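Local coordinates for uncharacterized protein YLR132C (Kluyveromyces marxianus, PDB 6PFQ) that is Usb1, a member of the 2H phosphodiesterase superfamily that probably acts on U6 snRNA as an exoribonuclease, at residues R17-S20 with K21-Q24; M68-N71 with E72-E76. One frame throughout, in Å; residues are numbered along the deposited sequence.

How the contacts relate
Both contacts are local N-terminal helix caps where a strand of the four-stranded antiparallel sheet hands over to a helix: contact 1 joins strand 9-16 to helix 20-39, contact 2 strand 59-68 to helix 72-88. The two strands are antiparallel neighbours, which fits the caps lying on opposite sides of the chain's centre, their own centres 37 Å apart. Contact 1 is a surface contact, mostly polar, with Gln22 as its buried member. Contact 2 is partly buried, with Phe69 and Leu75 making a greasy patch beside the polar cap. An aspartate caps the first helix and an asparagine the second; only contact 1 closes a reciprocal capping box.

Contact 1: residues R17-S20 with K21-Q24; sequences RLDS and KQQQ
Gln22 folds back from the first turn of helix 20-39 so that its amide meets Leu18 and Asp19, the residues leading into the helix. With CG anti to the carbonyl carbon (chi1 -65°) and the chain extended beyond it, OE1 reaches Asp19 N at 2.9 Å, taking the N-H in its carbonyl plane on a lone pair. Asp19 repays this from the N-cap: its OD1 accepts from Gln22 N at 2.7 Å, nearly straight at 170°. The two bonds make a capping box. A water donates both to Gln22 OE1 and to Arg17 O, while Gln22 NE2 donates to Asn197 O, which fixes which way round the amide lies.

Ser20 opens the helix proper. Its OG, set anti to the backbone N (chi1 176°), receives a weak 3.2 Å bond from Gln24 NE2. Below it Ser20 O accepts from Gln24 N at 3.1 Å, and Gln24 CG lies 3.1 Å from the same Ser20 O.

Leu18 adds the apolar half. Its CG rests 3.9 Å from Gln22 CB, and its CB lies 3.8 Å from Gln23 CG; Leu198 and Phe200 touch both Leu18 and Gln22. Gln23 NE2 donates to Leu18 O at 3.0 Å from well above the carbonyl plane.

Backbone N-H groups converge at this end of the helix, so the Asp19 carboxylate probably gains from the helix dipole, while the neutral Gln22 amide accepts from Asp19 N and would probably avoid the second negative charge that a carboxylate there would set beside Asp19.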
loop_
_atom_site.group_PDB
_atom_site.type_symbol
_atom_site.label_atom_id
_atom_site.label_comp_id
_atom_site.label_asym_id
_atom_site.label_seq_id
_atom_site.Cartn_x
_atom_site.Cartn_y
_atom_site.Cartn_z
ATOM N N ARG A 17 -9.695 1.982 7.520
ATOM C CA ARG A 17 -9.762 1.868 8.969
ATOM C C ARG A 17 -10.332 0.503 9.318
ATOM O O ARG A 17 -11.406 0.142 8.833
ATOM C CB ARG A 17 -10.590 3.008 9.559
ATOM C CG ARG A 17 -9.959 4.401 9.287
ATOM C CD ARG A 17 -10.886 5.556 9.710
ATOM N NE ARG A 17 -11.443 5.273 11.027
ATOM C CZ ARG A 17 -10.871 5.669 12.165
ATOM N NH1 ARG A 17 -9.740 6.367 12.136
ATOM N NH2 ARG A 17 -11.419 5.355 13.323
ATOM N N LEU A 18 -9.580 -0.274 10.099
ATOM C CA LEU A 18 -9.979 -1.632 10.467
ATOM C C LEU A 18 -10.907 -1.617 11.666
ATOM O O LEU A 18 -10.708 -0.854 12.617
ATOM C CB LEU A 18 -8.756 -2.499 10.806
ATOM C CG LEU A 18 -7.957 -3.123 9.655
ATOM C CD1 LEU A 18 -7.400 -2.066 8.715
ATOM C CD2 LEU A 18 -6.872 -3.999 10.232
ATOM N N ASP A 19 -11.915 -2.463 11.622
ATOM C CA ASP A 19 -12.749 -2.626 12.793
ATOM C C ASP A 19 -12.099 -3.626 13.728
ATOM O O ASP A 19 -11.053 -4.206 13.435
ATOM C CB ASP A 19 -14.168 -3.057 12.411
ATOM C CG ASP A 19 -14.228 -4.437 11.782
ATOM O OD1 ASP A 19 -13.335 -5.280 11.955
ATOM O OD2 ASP A 19 -15.225 -4.707 11.109
ATOM N N SER A 20 -12.744 -3.834 14.877
ATOM C CA SER A 20 -12.185 -4.707 15.901
ATOM C C SER A 20 -11.921 -6.114 15.376
ATOM O O SER A 20 -10.857 -6.692 15.643
ATOM C CB SER A 20 -13.136 -4.749 17.097
ATOM O OG SER A 20 -12.642 -5.655 18.038
ATOM N N LYS A 21 -12.870 -6.687 14.625
ATOM C CA LYS A 21 -12.667 -8.045 14.127
ATOM C C LYS A 21 -11.494 -8.108 13.146
ATOM O O LYS A 21 -10.687 -9.038 13.194
ATOM C CB LYS A 21 -13.922 -8.577 13.444
ATOM C CG LYS A 21 -13.696 -9.970 12.875
ATOM C CD LYS A 21 -14.975 -10.662 12.420
ATOM C CE LYS A 21 -14.771 -12.174 12.359
ATOM N NZ LYS A 21 -14.012 -12.708 13.541
ATOM N N GLN A 22 -11.397 -7.132 12.254
ATOM C CA GLN A 22 -10.290 -7.122 11.301
ATOM C C GLN A 22 -8.948 -6.968 12.023
ATOM O O GLN A 22 -7.938 -7.570 11.636
ATOM C CB GLN A 22 -10.526 -5.991 10.309
ATOM C CG GLN A 22 -11.769 -6.231 9.448
ATOM C CD GLN A 22 -12.091 -5.024 8.635
ATOM O OE1 GLN A 22 -12.026 -3.906 9.138
ATOM N NE2 GLN A 22 -12.381 -5.224 7.350
ATOM N N GLN A 23 -8.908 -6.154 13.071
ATOM C CA GLN A 23 -7.661 -6.020 13.824
ATOM C C GLN A 23 -7.223 -7.352 14.414
ATOM O O GLN A 23 -6.030 -7.690 14.377
ATOM C CB GLN A 23 -7.824 -4.974 14.934
ATOM C CG GLN A 23 -8.086 -3.572 14.415
ATOM C CD GLN A 23 -8.596 -2.636 15.532
ATOM O OE1 GLN A 23 -8.470 -2.945 16.719
ATOM N NE2 GLN A 23 -9.197 -1.511 15.143
ATOM N N GLN A 24 -8.181 -8.122 14.965
ATOM C CA GLN A 24 -7.855 -9.395 15.612
ATOM C C GLN A 24 -7.422 -10.432 14.600
ATOM O O GLN A 24 -6.554 -11.272 14.891
ATOM C CB GLN A 24 -9.066 -9.931 16.383
ATOM C CG GLN A 24 -9.626 -8.974 17.393
ATOM C CD GLN A 24 -10.875 -9.523 18.060
ATOM O OE1 GLN A 24 -11.166 -10.719 17.974
ATOM N NE2 GLN A 24 -11.620 -8.650 18.720
HETATM O O HOH W 1 -13.699 -1.724 8.577
#

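Contact 2: residues M68-N71 with E72-E76; sequences MFAN and ESELE
Phe69 and Glu74 are turned to meet each other by their first torsions: the ring carbon CG of Phe69 stands opposite its own carbonyl carbon (chi1 -60°), and Glu74 CG swings opposite its backbone N (chi1 168°), from where an extended chain carries the carboxylate back along the approach to the helix. The Glu74 stem passes the rim of the ring, with CG 3.7 Å from Phe69 CD1 and, as modelled, the carboxyl carbon CD at the edge in the plane of the ring. OE2 goes on to Ala70 N, whose hydrogen bond is modelled at 2.3 Å, so short that the exact placing of the carboxylate is doubtful.

The ring offers a face to Leu75. Leu75 CA sits 3.9 Å from the centroid in a CH-pi contact, displaced toward the rim, and Leu75 CD1 presses on Phe69 CD2 at 3.4 Å, a tight fit. This is the junction between strand 59-68 and helix 72-88, closed by an N-cap: Asn71 OD1 turns back over the first turn to accept from Glu74 N at 2.7 Å, nearly along its C=O axis. Leu75 N bonds to Asn71 O at 3.0 Å as the helix begins.

Replacing Phe69 with an alanine would probably open a gap over Leu75 CA and CD1 and leave the Glu74 stem without the ring edge beside it. Met79 and Lys78 from further along the helix and Pro139 from a loop also touch the Phe69 side chain, while the backbone of Phe69 is hydrogen-bonded to Asn8, which the side chain of Leu75 also touches.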
loop_
_atom_site.group_PDB
_atom_site.type_symbol
_atom_site.label_atom_id
_atom_site.label_comp_id
_atom_site.label_asym_id
_atom_site.label_seq_id
_atom_site.Cartn_x
_atom_site.Cartn_y
_atom_site.Cartn_z
ATOM N N MET A 68 6.469 14.609 -7.709
ATOM C CA MET A 68 7.306 15.744 -7.374
ATOM C C MET A 68 7.035 16.839 -8.387
ATOM O O MET A 68 7.597 16.838 -9.486
ATOM C CB MET A 68 8.757 15.299 -7.337
ATOM C CG MET A 68 8.881 14.110 -6.378
ATOM S SD MET A 68 10.588 13.701 -6.103
ATOM C CE MET A 68 10.428 11.965 -5.625
ATOM N N PHE A 69 6.227 17.808 -7.984
ATOM C CA PHE A 69 5.902 18.885 -8.900
ATOM C C PHE A 69 7.006 19.932 -8.917
ATOM O O PHE A 69 7.761 20.104 -7.945
ATOM C CB PHE A 69 4.579 19.519 -8.486
ATOM C CG PHE A 69 3.421 18.547 -8.493
ATOM C CD1 PHE A 69 2.694 18.306 -9.667
ATOM C CD2 PHE A 69 3.055 17.875 -7.340
ATOM C CE1 PHE A 69 1.615 17.435 -9.675
ATOM C CE2 PHE A 69 1.981 16.989 -7.350
ATOM C CZ PHE A 69 1.276 16.764 -8.521
ATOM N N ALA A 70 7.044 20.692 -10.027
ATOM C CA ALA A 70 8.126 21.648 -10.251
ATOM C C ALA A 70 7.993 22.886 -9.376
ATOM O O ALA A 70 8.992 23.543 -9.076
ATOM C CB ALA A 70 8.184 22.045 -11.728
ATOM N N ASN A 71 6.776 23.246 -8.992
ATOM C CA ASN A 71 6.563 24.446 -8.197
ATOM C C ASN A 71 5.165 24.371 -7.610
ATOM O O ASN A 71 4.386 23.469 -7.927
ATOM C CB ASN A 71 6.740 25.723 -9.034
ATOM C CG ASN A 71 6.011 25.652 -10.357
ATOM O OD1 ASN A 71 4.785 25.536 -10.398
ATOM N ND2 ASN A 71 6.757 25.703 -11.448
ATOM N N GLU A 72 4.859 25.339 -6.743
ATOM C CA GLU A 72 3.549 25.366 -6.105
ATOM C C GLU A 72 2.438 25.541 -7.131
ATOM O O GLU A 72 1.349 24.978 -6.968
ATOM C CB GLU A 72 3.503 26.475 -5.055
ATOM C CG GLU A 72 2.151 26.676 -4.387
ATOM C CD GLU A 72 2.195 27.716 -3.286
ATOM O OE1 GLU A 72 2.886 27.475 -2.276
ATOM O OE2 GLU A 72 1.546 28.775 -3.432
ATOM N N SER A 73 2.687 26.308 -8.193
ATOM C CA SER A 73 1.640 26.514 -9.185
ATOM C C SER A 73 1.298 25.213 -9.894
ATOM O O SER A 73 0.116 24.890 -10.082
ATOM C CB SER A 73 2.062 27.571 -10.207
ATOM O OG SER A 73 2.272 28.834 -9.600
ATOM N N GLU A 74 2.312 24.433 -10.266
ATOM C CA GLU A 74 2.013 23.195 -10.959
ATOM C C GLU A 74 1.331 22.204 -10.013
ATOM O O GLU A 74 0.360 21.545 -10.393
ATOM C CB GLU A 74 3.281 22.600 -11.577
ATOM C CG GLU A 74 3.086 21.162 -12.060
ATOM C CD GLU A 74 4.383 20.416 -12.353
ATOM O OE1 GLU A 74 4.477 19.795 -13.431
ATOM O OE2 GLU A 74 5.303 20.433 -11.516
ATOM N N LEU A 75 1.783 22.142 -8.756
ATOM C CA LEU A 75 1.123 21.320 -7.736
ATOM C C LEU A 75 -0.366 21.621 -7.669
ATOM O O LEU A 75 -1.198 20.717 -7.734
ATOM C CB LEU A 75 1.764 21.580 -6.369
ATOM C CG LEU A 75 1.134 21.035 -5.082
ATOM C CD1 LEU A 75 1.572 19.631 -4.777
ATOM C CD2 LEU A 75 1.517 21.947 -3.922
ATOM N N GLU A 76 -0.716 22.901 -7.558
ATOM C CA GLU A 76 -2.121 23.285 -7.448
ATOM C C GLU A 76 -2.878 23.040 -8.750
ATOM O O GLU A 76 -4.002 22.524 -8.729
ATOM C CB GLU A 76 -2.237 24.761 -7.052
ATOM C CG GLU A 76 -1.500 25.176 -5.788
ATOM C CD GLU A 76 -1.488 26.701 -5.599
ATOM O OE1 GLU A 76 -1.621 27.162 -4.444
ATOM O OE2 GLU A 76 -1.370 27.443 -6.607
#